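Local coordinates for protein glycerate dehydrogenase (Bacillus sp. 5mfcol3.1, PDB 6P2I) that probably reduces acyclic imino acids to amino acids with NADPH as the hydride donor, on a D-2-hydroxyacid dehydrogenase scaffold, at residues I17-I20 and N21-D25; D121-R125 and K126-H130; S129-Y132 and P133-C137; E159-A163 and F164-V168; D185-E188 and L189-S193. All blocks are in the same frame, centred on the assembly; numbering follows the deposited sequence. Where two conformers were deposited one is given.

Contact 1: I17-I20 and N21-D25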
loop_
_atom_site.group_PDB
_atom_site.type_symbol
_atom_site.label_atom_id
_atom_site.label_comp_id
_atom_site.label_asym_id
_atom_site.label_seq_id
_atom_site.Cartn_x
_atom_site.Cartn_y
_atom_site.Cartn_z
ATOM N N ILE A 17 24.450 20.754 -11.730
ATOM C CA ILE A 17 25.425 21.012 -12.788
ATOM C C ILE A 17 26.285 22.213 -12.428
ATOM O O ILE A 17 27.513 22.185 -12.578
ATOM C CB ILE A 17 24.709 21.201 -14.138
ATOM C CG1 ILE A 17 24.019 19.896 -14.541
ATOM C CG2 ILE A 17 25.697 21.670 -15.224
ATOM C CD1 ILE A 17 23.076 20.035 -15.717
ATOM N N ASN A 18 25.663 23.285 -11.930
ATOM C CA ASN A 18 26.437 24.466 -11.558
ATOM C C ASN A 18 27.370 24.163 -10.391
ATOM O O ASN A 18 28.530 24.593 -10.381
ATOM C CB ASN A 18 25.499 25.620 -11.196
ATOM C CG ASN A 18 24.689 26.110 -12.385
ATOM O OD1 ASN A 18 25.103 25.956 -13.533
ATOM N ND2 ASN A 18 23.534 26.715 -12.112
ATOM N N LYS A 19 26.881 23.408 -9.404
ATOM C CA LYS A 19 27.718 23.080 -8.254
ATOM C C LYS A 19 28.927 22.241 -8.662
ATOM O O LYS A 19 30.054 22.500 -8.222
ATOM C CB LYS A 19 26.880 22.354 -7.199
ATOM C CG LYS A 19 27.687 21.830 -6.024
ATOM C CD LYS A 19 28.330 22.963 -5.258
ATOM C CE LYS A 19 27.426 23.446 -4.150
ATOM N NZ LYS A 19 27.302 22.439 -3.060
ATOM N N ILE A 20 28.724 21.230 -9.505
ATOM C CA ILE A 20 29.853 20.364 -9.814
ATOM C C ILE A 20 30.883 21.110 -10.659
ATOM O O ILE A 20 32.095 20.878 -10.532
ATOM C CB ILE A 20 29.354 19.075 -10.485
ATOM C CG1 ILE A 20 28.484 18.296 -9.495
ATOM C CG2 ILE A 20 30.530 18.206 -10.934
ATOM C CD1 ILE A 20 27.901 17.012 -10.069
ATOM N N ASN A 21 30.438 22.047 -11.499
ATOM C CA ASN A 21 31.394 22.869 -12.232
ATOM C C ASN A 21 32.212 23.766 -11.304
ATOM O O ASN A 21 33.218 24.330 -11.739
ATOM C CB ASN A 21 30.654 23.703 -13.285
ATOM C CG ASN A 21 30.466 22.951 -14.597
ATOM O OD1 ASN A 21 31.430 22.473 -15.187
ATOM N ND2 ASN A 21 29.220 22.829 -15.046
ATOM N N GLU A 22 31.814 23.903 -10.027
ATOM C CA GLU A 22 32.682 24.609 -9.085
ATOM C C GLU A 22 33.910 23.779 -8.723
ATOM O O GLU A 22 34.943 24.341 -8.338
ATOM C CB GLU A 22 31.927 24.963 -7.803
ATOM C CG GLU A 22 30.795 25.940 -7.991
ATOM C CD GLU A 22 29.931 26.082 -6.734
ATOM O OE1 GLU A 22 28.778 26.537 -6.863
ATOM O OE2 GLU A 22 30.408 25.748 -5.621
ATOM N N TYR A 23 33.803 22.451 -8.804
ATOM C CA TYR A 23 34.872 21.543 -8.407
ATOM C C TYR A 23 35.833 21.208 -9.536
ATOM O O TYR A 23 36.963 20.794 -9.263
ATOM C CB TYR A 23 34.283 20.236 -7.870
ATOM C CG TYR A 23 33.503 20.396 -6.586
ATOM C CD1 TYR A 23 34.136 20.795 -5.416
ATOM C CD2 TYR A 23 32.136 20.151 -6.542
ATOM C CE1 TYR A 23 33.426 20.944 -4.230
ATOM C CE2 TYR A 23 31.418 20.300 -5.362
ATOM C CZ TYR A 23 32.069 20.695 -4.213
ATOM O OH TYR A 23 31.357 20.838 -3.040
ATOM N N GLY A 24 35.414 21.368 -10.783
ATOM C CA GLY A 24 36.267 21.057 -11.910
ATOM C C GLY A 24 35.467 21.133 -13.193
ATOM O O GLY A 24 34.323 21.585 -13.200
ATOM N N ASP A 25 36.097 20.692 -14.279
ATOM C CA ASP A 25 35.436 20.659 -15.581
ATOM C C ASP A 25 34.438 19.508 -15.625
ATOM O O ASP A 25 34.828 18.340 -15.714
ATOM C CB ASP A 25 36.481 20.527 -16.686
ATOM C CG ASP A 25 35.875 20.510 -18.082
ATOM O OD1 ASP A 25 34.712 20.906 -18.258
ATOM O OD2 ASP A 25 36.592 20.115 -19.022
HETATM O O HOH W 1 27.154 25.079 -14.894
#
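The Tyr23 ring meets Ile20 at its edge, where Ile20 CA lies near the ring plane, 4.0 Å from Tyr23 CD2. The carbonyl oxygen of Lys19 approaches the same CD2 at a slant, at 3.6 Å, and the aliphatic part of the lysine follows, its CD 4.1 Å from Tyr23 CE2. Lys19 CG starts anti to its backbone nitrogen (chi1 174°) and the chain then bends at each later torsion, which lays CD against both Tyr23 and the carboxylate of Glu22. Lys19 NZ stays 5.2 Å from Glu22 OE2; at that distance the opposite charges are not in contact. Two residues before Tyr23, the Asn21 amide lies alongside Ile17, pointing the same way. Its ND2 gives a weak bond to Ile17 O, which also takes the backbone N of Asn21 at 3.1 Å, and a water held by Asn18 OD1 weakly receives ND2 as well. OD1 of that amide accepts from Phe26 N in strand 25-28. Ile20 O receives Tyr23 N at 2.9 Å and, weakly, Gly24 N, as the helix of the beta-alpha-beta unit 2-5, 14-23, 25-28 ends at a glycine of positive phi. Ile20 and Tyr23 pack on Ile3 and on Ile294 of helix 280-298. Chemically, the helix end is held mostly by backbone carbonyls and one bridging amide, with the charged pair at the surface probably adding little.

Contact 2: D121-R125 and K126-H130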
loop_
_atom_site.group_PDB
_atom_site.type_symbol
_atom_site.label_atom_id
_atom_site.label_comp_id
_atom_site.label_asym_id
_atom_site.label_seq_id
_atom_site.Cartn_x
_atom_site.Cartn_y
_atom_site.Cartn_z
ATOM N N ASP A 121 -9.905 -2.497 -8.954
ATOM C CA ASP A 121 -10.190 -1.336 -9.775
ATOM C C ASP A 121 -10.907 -1.738 -11.052
ATOM O O ASP A 121 -11.883 -1.094 -11.450
ATOM C CB ASP A 121 -8.887 -0.603 -10.078
ATOM C CG ASP A 121 -9.101 0.639 -10.879
ATOM O OD1 ASP A 121 -9.254 1.705 -10.255
ATOM O OD2 ASP A 121 -9.114 0.558 -12.136
ATOM N N GLU A 122 -10.447 -2.813 -11.701
ATOM C CA GLU A 122 -11.074 -3.240 -12.947
ATOM C C GLU A 122 -12.534 -3.607 -12.727
ATOM O O GLU A 122 -13.389 -3.326 -13.575
ATOM C CB GLU A 122 -10.309 -4.421 -13.540
ATOM C CG GLU A 122 -10.750 -4.779 -14.952
ATOM C CD GLU A 122 -10.279 -6.155 -15.382
ATOM O OE1 GLU A 122 -9.500 -6.784 -14.632
ATOM O OE2 GLU A 122 -10.689 -6.605 -16.474
ATOM N N THR A 123 -12.834 -4.224 -11.582
ATOM C CA THR A 123 -14.212 -4.537 -11.213
ATOM C C THR A 123 -15.081 -3.286 -11.212
ATOM O O THR A 123 -16.178 -3.273 -11.787
ATOM C CB THR A 123 -14.219 -5.196 -9.829
ATOM O OG1 THR A 123 -13.514 -6.443 -9.895
ATOM C CG2 THR A 123 -15.649 -5.421 -9.317
ATOM N N CYS A 124 -14.607 -2.222 -10.555
ATOM C CA CYS A 124 -15.367 -0.977 -10.512
ATOM C C CYS A 124 -15.500 -0.342 -11.894
ATOM O O CYS A 124 -16.549 0.231 -12.214
ATOM C CB CYS A 124 -14.715 0.003 -9.543
ATOM S SG CYS A 124 -14.619 -0.603 -7.849
ATOM N N ARG A 125 -14.457 -0.425 -12.733
ATOM C CA ARG A 125 -14.551 0.148 -14.076
ATOM C C ARG A 125 -15.598 -0.575 -14.909
ATOM O O ARG A 125 -16.133 -0.006 -15.870
ATOM C CB ARG A 125 -13.194 0.107 -14.792
ATOM C CG ARG A 125 -12.020 0.594 -13.967
ATOM C CD ARG A 125 -11.916 2.109 -13.914
ATOM N NE ARG A 125 -10.794 2.500 -13.069
ATOM C CZ ARG A 125 -10.315 3.735 -12.960
ATOM N NH1 ARG A 125 -10.860 4.727 -13.652
ATOM N NH2 ARG A 125 -9.290 3.970 -12.145
ATOM N N LYS A 126 -15.905 -1.824 -14.556
ATOM C CA LYS A 126 -16.984 -2.572 -15.182
ATOM C C LYS A 126 -18.349 -2.181 -14.639
ATOM O O LYS A 126 -19.358 -2.708 -15.113
ATOM C CB LYS A 126 -16.773 -4.072 -14.974
ATOM C CG LYS A 126 -15.695 -4.698 -15.837
ATOM C CD LYS A 126 -15.788 -6.214 -15.760
ATOM C CE LYS A 126 -14.876 -6.879 -16.766
ATOM N NZ LYS A 126 -13.556 -7.189 -16.163
ATOM N N GLY A 127 -18.405 -1.282 -13.661
ATOM C CA GLY A 127 -19.665 -0.871 -13.078
ATOM C C GLY A 127 -20.189 -1.767 -11.979
ATOM O O GLY A 127 -21.367 -1.650 -11.622
ATOM N N LEU A 128 -19.358 -2.655 -11.438
ATOM C CA LEU A 128 -19.756 -3.550 -10.362
ATOM C C LEU A 128 -19.372 -2.952 -9.018
ATOM O O LEU A 128 -18.348 -2.274 -8.881
ATOM C CB LEU A 128 -19.098 -4.922 -10.526
ATOM C CG LEU A 128 -19.315 -5.596 -11.879
ATOM C CD1 LEU A 128 -18.464 -6.842 -12.006
ATOM C CD2 LEU A 128 -20.785 -5.932 -12.053
ATOM N N SER A 129 -20.195 -3.224 -8.011
ATOM C CA SER A 129 -19.997 -2.614 -6.708
ATOM C C SER A 129 -20.339 -3.616 -5.616
ATOM O O SER A 129 -21.080 -4.581 -5.834
ATOM C CB SER A 129 -20.839 -1.340 -6.556
ATOM O OG SER A 129 -22.224 -1.607 -6.710
ATOM N N HIS A 130 -19.779 -3.363 -4.430
ATOM C CA HIS A 130 -19.995 -4.191 -3.241
ATOM C C HIS A 130 -19.689 -5.656 -3.540
ATOM O O HIS A 130 -20.499 -6.557 -3.299
ATOM C CB HIS A 130 -21.411 -4.001 -2.697
ATOM C CG HIS A 130 -21.700 -2.588 -2.299
ATOM N ND1 HIS A 130 -21.225 -2.037 -1.129
ATOM C CD2 HIS A 130 -22.377 -1.602 -2.934
ATOM C CE1 HIS A 130 -21.618 -0.778 -1.048
ATOM N NE2 HIS A 130 -22.315 -0.489 -2.131
#
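Glu122 and Lys126 run side by side, pointing the same way, one helical turn apart. Their ends close in a salt bridge of 2.9 Å between Glu122 OE2 and Lys126 NZ, the ammonium sitting above the carboxylate plane rather than within it. Thr123 and Leu128 instead meet at about a right angle, with Thr123 CG2 3.7 Å from Leu128 CB; the threonine OG1 stands beside the backbone N (chi1 -64°) and bonds Gln119 O, which leaves CG2 anti to that N. Gly127, with positive phi, makes the Schellman turn: Leu128 N reaches Thr123 O at 3.3 Å and Gly127 N reaches Cys124 O at 2.8 Å. Within the helix, Arg125 grips Asp121 side-on, NE to OD2 at 2.7 Å and NH2 to OD1 at 3.0 Å, the carboxylate carbon lying in the guanidinium plane at its edge. Asp121 OD1 also accepts from Leu271 N of the second subunit, and Arg125 NH1 goes on to Ile264 O and Leu266 O there. A leucine in place of Arg125 would probably leave the buried Asp121 carboxylate without its countercharge and those two carbonyls without their donor. Helix 117-125 thus ends against the partner chain, whose Leu271 and Thr272 pack on Arg125 and Cys124, and the chain sets off toward strand 144-148.

Contact 3: S129-Y132 and P133-C137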
loop_
_atom_site.group_PDB
_atom_site.type_symbol
_atom_site.label_atom_id
_atom_site.label_comp_id
_atom_site.label_asym_id
_atom_site.label_seq_id
_atom_site.Cartn_x
_atom_site.Cartn_y
_atom_site.Cartn_z
ATOM N N SER A 129 -20.195 -3.224 -8.011
ATOM C CA SER A 129 -19.997 -2.614 -6.708
ATOM C C SER A 129 -20.339 -3.616 -5.616
ATOM O O SER A 129 -21.080 -4.581 -5.834
ATOM C CB SER A 129 -20.839 -1.340 -6.556
ATOM O OG SER A 129 -22.224 -1.607 -6.710
ATOM N N HIS A 130 -19.779 -3.363 -4.430
ATOM C CA HIS A 130 -19.995 -4.191 -3.241
ATOM C C HIS A 130 -19.689 -5.656 -3.540
ATOM O O HIS A 130 -20.499 -6.557 -3.299
ATOM C CB HIS A 130 -21.411 -4.001 -2.697
ATOM C CG HIS A 130 -21.700 -2.588 -2.299
ATOM N ND1 HIS A 130 -21.225 -2.037 -1.129
ATOM C CD2 HIS A 130 -22.377 -1.602 -2.934
ATOM C CE1 HIS A 130 -21.618 -0.778 -1.048
ATOM N NE2 HIS A 130 -22.315 -0.489 -2.131
ATOM N N ILE A 131 -18.487 -5.877 -4.074
ATOM C CA ILE A 131 -17.996 -7.188 -4.476
ATOM C C ILE A 131 -16.947 -7.611 -3.459
ATOM O O ILE A 131 -15.863 -7.019 -3.387
ATOM C CB ILE A 131 -17.404 -7.155 -5.894
ATOM C CG1 ILE A 131 -18.439 -6.628 -6.900
ATOM C CG2 ILE A 131 -16.869 -8.519 -6.270
ATOM C CD1 ILE A 131 -19.676 -7.505 -7.078
ATOM N N TYR A 132 -17.256 -8.631 -2.669
ATOM C CA TYR A 132 -16.351 -8.979 -1.578
ATOM C C TYR A 132 -15.581 -10.282 -1.791
ATOM O O TYR A 132 -14.364 -10.292 -1.565
ATOM C CB TYR A 132 -17.119 -9.064 -0.250
ATOM C CG TYR A 132 -18.019 -7.886 0.051
ATOM C CD1 TYR A 132 -17.665 -6.594 -0.323
ATOM C CD2 TYR A 132 -19.216 -8.067 0.723
ATOM C CE1 TYR A 132 -18.494 -5.516 -0.046
ATOM C CE2 TYR A 132 -20.052 -6.997 1.005
ATOM C CZ TYR A 132 -19.682 -5.726 0.622
ATOM O OH TYR A 132 -20.518 -4.668 0.903
ATOM N N PRO A 133 -16.221 -11.388 -2.195
ATOM C CA PRO A 133 -15.534 -12.704 -2.195
ATOM C C PRO A 133 -14.196 -12.700 -2.922
ATOM O O PRO A 133 -13.219 -13.252 -2.393
ATOM C CB PRO A 133 -16.547 -13.630 -2.884
ATOM C CG PRO A 133 -17.861 -13.046 -2.515
ATOM C CD PRO A 133 -17.659 -11.554 -2.515
ATOM N N PRO A 134 -14.079 -12.105 -4.121
ATOM C CA PRO A 134 -12.771 -12.145 -4.799
ATOM C C PRO A 134 -11.683 -11.376 -4.075
ATOM O O PRO A 134 -10.499 -11.582 -4.381
ATOM C CB PRO A 134 -13.054 -11.523 -6.177
ATOM C CG PRO A 134 -14.530 -11.566 -6.336
ATOM C CD PRO A 134 -15.066 -11.381 -4.946
ATOM N N PHE A 135 -12.035 -10.523 -3.110
ATOM C CA PHE A 135 -11.095 -9.595 -2.494
ATOM C C PHE A 135 -10.894 -9.870 -1.011
ATOM O O PHE A 135 -10.330 -9.035 -0.299
ATOM C CB PHE A 135 -11.570 -8.166 -2.754
ATOM C CG PHE A 135 -11.732 -7.895 -4.213
ATOM C CD1 PHE A 135 -10.609 -7.843 -5.024
ATOM C CD2 PHE A 135 -12.979 -7.782 -4.793
ATOM C CE1 PHE A 135 -10.726 -7.648 -6.388
ATOM C CE2 PHE A 135 -13.108 -7.577 -6.163
ATOM C CZ PHE A 135 -11.976 -7.513 -6.962
ATOM N N LEU A 136 -11.324 -11.038 -0.547
ATOM C CA LEU A 136 -10.978 -11.503 0.792
ATOM C C LEU A 136 -9.475 -11.431 0.993
ATOM O O LEU A 136 -8.712 -12.050 0.242
ATOM C CB LEU A 136 -11.457 -12.936 0.978
ATOM C CG LEU A 136 -11.150 -13.611 2.312
ATOM C CD1 LEU A 136 -11.826 -12.855 3.459
ATOM C CD2 LEU A 136 -11.619 -15.044 2.260
ATOM N N CYS A 137 -9.047 -10.673 1.998
ATOM C CA CYS A 137 -7.634 -10.384 2.184
ATOM C C CYS A 137 -7.207 -10.733 3.603
ATOM O O CYS A 137 -8.017 -11.110 4.457
ATOM C CB CYS A 137 -7.324 -8.908 1.896
ATOM S SG CYS A 137 -7.968 -7.785 3.158
#
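Ile131 packs closely on the segment 133-137: its CG2 lies 3.6 Å from Pro134 CD and 3.9 Å from Phe135 CE2. CG1 stands beside the backbone N (chi1 -56°), which leaves CG2 anti to it and facing the proline and the phenyl ring. Ile131 O sits at the ring edge, near its plane, 3.3 Å from Phe135 CD2; this buried carbonyl has no polar partner in the model. The turn is closed by Phe135 N to Tyr132 O at 2.8 Å, coming from above the carbonyl plane. The solvent side is Pro133 and the outer side of the Pro133-Pro134 3-10 turn. The Tyr132 ring, by contrast, is buried at the subunit interface: His130 O lies over the centre of one face, and Trp277 of the second subunit, a residue type that lines the D-arginine pocket, meets it edge-to-face. Its hydroxyl accepts a weak bond from His130 ND1. The nearest atoms of the Tyr132 side chain and a bound D-arginine are about 4 Å apart. The segment runs from helix 117-125, where Thr123 and Ala120 receive Phe135, along the second subunit, and on toward strand 144-148.

Contact 4: E159-A163 and F164-V168. With EDO (1,2-ethanediol), chain E.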
loop_
_atom_site.group_PDB
_atom_site.type_symbol
_atom_site.label_atom_id
_atom_site.label_comp_id
_atom_site.label_asym_id
_atom_site.label_seq_id
_atom_site.Cartn_x
_atom_site.Cartn_y
_atom_site.Cartn_z
ATOM N N GLU A 159 11.381 -0.864 10.403
ATOM C CA GLU A 159 10.810 0.198 11.230
ATOM C C GLU A 159 9.333 0.380 10.927
ATOM O O GLU A 159 8.507 0.505 11.843
ATOM C CB GLU A 159 11.537 1.521 11.000
ATOM C CG GLU A 159 12.962 1.582 11.437
ATOM C CD GLU A 159 13.535 2.962 11.185
ATOM O OE1 GLU A 159 12.894 3.952 11.605
ATOM O OE2 GLU A 159 14.603 3.056 10.546
ATOM N N ILE A 160 8.988 0.430 9.641
ATOM C CA ILE A 160 7.589 0.555 9.251
ATOM C C ILE A 160 6.802 -0.667 9.704
ATOM O O ILE A 160 5.689 -0.547 10.236
ATOM C CB ILE A 160 7.466 0.766 7.734
ATOM C CG1 ILE A 160 8.158 2.068 7.309
ATOM C CG2 ILE A 160 6.002 0.769 7.328
ATOM C CD1 ILE A 160 8.268 2.208 5.826
ATOM N N ALA A 161 7.370 -1.860 9.514
ATOM C CA ALA A 161 6.684 -3.083 9.926
ATOM C C ALA A 161 6.456 -3.116 11.432
ATOM O O ALA A 161 5.362 -3.467 11.895
ATOM C CB ALA A 161 7.479 -4.309 9.490
ATOM N N ASN A 162 7.491 -2.786 12.221
ATOM C CA ASN A 162 7.399 -2.964 13.671
ATOM C C ASN A 162 6.341 -2.053 14.265
ATOM O O ASN A 162 5.762 -2.366 15.314
ATOM C CB ASN A 162 8.759 -2.710 14.338
ATOM C CG ASN A 162 9.559 -3.991 14.562
ATOM O OD1 ASN A 162 9.034 -4.993 15.056
ATOM N ND2 ASN A 162 10.844 -3.957 14.212
ATOM N N ALA A 163 6.048 -0.944 13.594
ATOM C CA ALA A 163 5.025 -0.020 14.047
ATOM C C ALA A 163 3.682 -0.233 13.355
ATOM O O ALA A 163 2.673 0.301 13.827
ATOM C CB ALA A 163 5.514 1.420 13.861
ATOM N N PHE A 164 3.641 -1.002 12.259
ATOM C CA PHE A 164 2.422 -1.704 11.861
ATOM C C PHE A 164 2.078 -2.832 12.823
ATOM O O PHE A 164 1.046 -3.489 12.636
ATOM C CB PHE A 164 2.568 -2.307 10.468
ATOM C CG PHE A 164 1.820 -1.581 9.386
ATOM C CD1 PHE A 164 0.452 -1.696 9.264
ATOM C CD2 PHE A 164 2.512 -0.824 8.445
ATOM C CE1 PHE A 164 -0.217 -1.044 8.255
ATOM C CE2 PHE A 164 1.846 -0.175 7.431
ATOM C CZ PHE A 164 0.477 -0.284 7.334
ATOM N N GLN A 165 2.897 -3.060 13.851
ATOM C CA GLN A 165 2.740 -4.180 14.778
ATOM C C GLN A 165 2.779 -5.510 14.021
ATOM O O GLN A 165 1.839 -6.303 14.037
ATOM C CB GLN A 165 1.461 -4.045 15.615
ATOM C CG GLN A 165 1.440 -2.823 16.525
ATOM C CD GLN A 165 2.549 -2.843 17.562
ATOM O OE1 GLN A 165 3.348 -1.912 17.646
ATOM N NE2 GLN A 165 2.596 -3.903 18.362
ATOM N N MET A 166 3.893 -5.723 13.329
ATOM C CA MET A 166 4.217 -6.992 12.692
ATOM C C MET A 166 5.367 -7.643 13.448
ATOM O O MET A 166 6.095 -6.980 14.187
ATOM C CB MET A 166 4.610 -6.787 11.223
ATOM C CG MET A 166 3.526 -6.099 10.428
ATOM S SD MET A 166 3.991 -5.704 8.771
ATOM C CE MET A 166 3.999 -7.330 8.050
ATOM N N LYS A 167 5.515 -8.956 13.273
ATOM C CA LYS A 167 6.697 -9.663 13.755
ATOM C C LYS A 167 7.734 -9.620 12.647
ATOM O O LYS A 167 7.442 -10.015 11.515
ATOM C CB LYS A 167 6.376 -11.107 14.127
ATOM C CG LYS A 167 4.954 -11.301 14.616
ATOM C CD LYS A 167 4.883 -12.257 15.793
ATOM C CE LYS A 167 3.486 -12.275 16.399
ATOM N NZ LYS A 167 3.426 -13.116 17.624
ATOM N N VAL A 168 8.925 -9.107 12.952
ATOM C CA VAL A 168 9.966 -8.929 11.942
ATOM C C VAL A 168 11.074 -9.937 12.193
ATOM O O VAL A 168 11.671 -9.956 13.276
ATOM C CB VAL A 168 10.527 -7.500 11.947
ATOM C CG1 VAL A 168 11.541 -7.329 10.817
ATOM C CG2 VAL A 168 9.383 -6.490 11.829
HETATM C C1 EDO E . -1.307 -0.733 13.747
HETATM O O1 EDO E . -1.432 -1.665 12.668
HETATM C C2 EDO E . -2.661 -0.092 14.032
HETATM O O2 EDO E . -3.522 -1.068 14.633
HETATM O O HOH W 2 9.305 -7.866 15.542
HETATM O O HOH W 3 5.860 -4.946 16.449
#
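Ala161 O is the odd one out at this helix end: it takes its bond from Met166 N, five residues on, at 3.1 Å, as the chain turns through the positive phi of Gln165. With the weak bond from Gln165 N to Asn162 O this makes a Schellman motif. Met166 then folds back, SD 3.8 Å from Ala161 CB, and the same methyl meets Val168 CG2 at 3.7 Å, so one alanine methyl meets Met166 of the turn and Val168 of the strand. Asn162 crosses Val168 at about a right angle; its OD1 takes a water that also receives Val168 N, and its ND2 bonds Gly180 O. Phe164 lies alongside Ile160, whose CG2 is in the ring plane at its edge, 4.0 Å from Phe164 CD2, while Phe164 O accepts from an ethanediol, probably from the crystallisation liquor, that is also bonded to Gln100 of the second subunit. Ile160 packs on Phe164 of the second subunit and Phe164 on its Ile160. Helix 152-163 turning into strand 167-171 beside strand 144-148 is the beta-alpha-beta unit of a Rossmann-type NAD(P)-binding domain.

Contact 5: D185-E188 and L189-S193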
loop_
_atom_site.group_PDB
_atom_site.type_symbol
_atom_site.label_atom_id
_atom_site.label_comp_id
_atom_site.label_asym_id
_atom_site.label_seq_id
_atom_site.Cartn_x
_atom_site.Cartn_y
_atom_site.Cartn_z
ATOM N N ASP A 185 18.044 -18.325 9.975
ATOM C CA ASP A 185 18.592 -18.739 8.688
ATOM C C ASP A 185 17.497 -18.718 7.612
ATOM O O ASP A 185 16.309 -18.523 7.899
ATOM C CB ASP A 185 19.300 -20.103 8.803
ATOM C CG ASP A 185 18.348 -21.299 8.935
ATOM O OD1 ASP A 185 17.115 -21.146 8.985
ATOM O OD2 ASP A 185 18.866 -22.434 9.002
ATOM N N ILE A 186 17.912 -18.886 6.349
ATOM C CA ILE A 186 16.992 -18.623 5.240
ATOM C C ILE A 186 15.900 -19.688 5.168
ATOM O O ILE A 186 14.768 -19.398 4.753
ATOM C CB ILE A 186 17.763 -18.503 3.910
ATOM C CG1 ILE A 186 16.846 -17.993 2.798
ATOM C CG2 ILE A 186 18.411 -19.840 3.512
ATOM C CD1 ILE A 186 17.558 -17.096 1.783
ATOM N N THR A 187 16.210 -20.923 5.568
ATOM C CA THR A 187 15.204 -21.978 5.567
ATOM C C THR A 187 14.073 -21.640 6.529
ATOM O O THR A 187 12.891 -21.703 6.165
ATOM C CB THR A 187 15.846 -23.318 5.934
ATOM O OG1 THR A 187 16.766 -23.703 4.906
ATOM C CG2 THR A 187 14.791 -24.404 6.094
ATOM N N GLU A 188 14.417 -21.262 7.763
ATOM C CA GLU A 188 13.382 -20.841 8.701
ATOM C C GLU A 188 12.656 -19.603 8.199
ATOM O O GLU A 188 11.433 -19.500 8.331
ATOM C CB GLU A 188 13.968 -20.579 10.085
ATOM C CG GLU A 188 12.884 -20.229 11.090
ATOM C CD GLU A 188 13.391 -20.104 12.504
ATOM O OE1 GLU A 188 14.613 -20.245 12.717
ATOM O OE2 GLU A 188 12.558 -19.867 13.406
ATOM N N LEU A 189 13.385 -18.650 7.611
ATOM C CA LEU A 189 12.712 -17.460 7.104
ATOM C C LEU A 189 11.658 -17.829 6.069
ATOM O O LEU A 189 10.527 -17.327 6.118
ATOM C CB LEU A 189 13.721 -16.488 6.497
ATOM C CG LEU A 189 13.196 -15.092 6.156
ATOM C CD1 LEU A 189 14.312 -14.068 6.337
ATOM C CD2 LEU A 189 12.595 -15.000 4.728
ATOM N N MET A 190 12.012 -18.707 5.125
ATOM C CA MET A 190 11.064 -19.094 4.086
ATOM C C MET A 190 9.882 -19.855 4.670
ATOM O O MET A 190 8.759 -19.709 4.180
ATOM C CB MET A 190 11.758 -19.933 3.009
ATOM C CG MET A 190 12.918 -19.220 2.305
ATOM S SD MET A 190 12.426 -17.711 1.456
ATOM C CE MET A 190 11.531 -18.373 0.048
ATOM N N LYS A 191 10.109 -20.653 5.718
ATOM C CA LYS A 191 9.025 -21.442 6.296
ATOM C C LYS A 191 8.068 -20.578 7.108
ATOM O O LYS A 191 6.853 -20.809 7.092
ATOM C CB LYS A 191 9.591 -22.549 7.185
ATOM C CG LYS A 191 10.196 -23.733 6.453
ATOM C CD LYS A 191 10.800 -24.704 7.456
ATOM C CE LYS A 191 11.395 -25.926 6.783
ATOM N NZ LYS A 191 12.268 -26.691 7.723
ATOM N N LYS A 192 8.590 -19.591 7.838
ATOM C CA LYS A 192 7.793 -18.915 8.858
ATOM C C LYS A 192 7.207 -17.584 8.403
ATOM O O LYS A 192 6.288 -17.083 9.061
ATOM C CB LYS A 192 8.634 -18.675 10.118
ATOM C CG LYS A 192 9.193 -19.938 10.773
ATOM C CD LYS A 192 8.098 -20.842 11.300
ATOM C CE LYS A 192 8.395 -21.281 12.732
ATOM N NZ LYS A 192 9.745 -21.895 12.879
ATOM N N SER A 193 7.691 -17.004 7.308
ATOM C CA SER A 193 7.254 -15.668 6.922
ATOM C C SER A 193 5.909 -15.699 6.212
ATOM O O SER A 193 5.670 -16.523 5.326
ATOM C CB SER A 193 8.279 -14.994 6.007
ATOM O OG SER A 193 9.539 -14.885 6.642
#
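Glu188 leaves the helix with CG anti to the backbone N (chi1 -176°) and stays extended, while Lys192 bends at every torsion beyond CG (chi2 -64°), which brings Lys192 NZ back to Glu188 OE2 in a long salt bridge of 3.5 Å. The two stems also touch, Glu188 CG lying 3.7 Å from Lys192 CG. With alanine in place of Glu188, the Lys192 ammonium is likely to lose its carboxylate partner and the bent chain to turn more freely. At the other end, Asp185 is the N-cap: its OD1 receives Glu188 N at 3.0 Å, nearly in line with the C-O bond. Ile186 and Met190 run side by side, CG1 to CG 4.1 Å, on the inner face. At the C-terminal end Leu189 O is gripped twice, by Ser193 N and by Ser193 OG at 2.7 Å, from opposite faces of its plane. Helix 186-192 lies against the sheet, Ile186 and Leu189 on Leu171 of strand 167-171 and Ile148 of strand 144-148, with Leu189 and Met190 on Ile196 of strand 195-198.

From the N terminus, contact 1 ends helix 14-23 and leads into strand 25-28 of the five-stranded sheet, about 43 Å or more from every other centre. Contact 2 then ends helix 117-125, and contact 3 carries the same loop onward; they share Ser129 and His130 and touch through Thr123, which packs on Ile131 and Phe135. Contact 4 turns helix 152-163 into strand 167-171, and contact 5 holds helix 186-192 against that same seven-stranded sheet, the two centres about 18 Å apart. Each closes a local turn; none nests in or crosses another. Contacts 2, 3 and 4 all touch the second subunit, whereas contacts 1 and 5 do not.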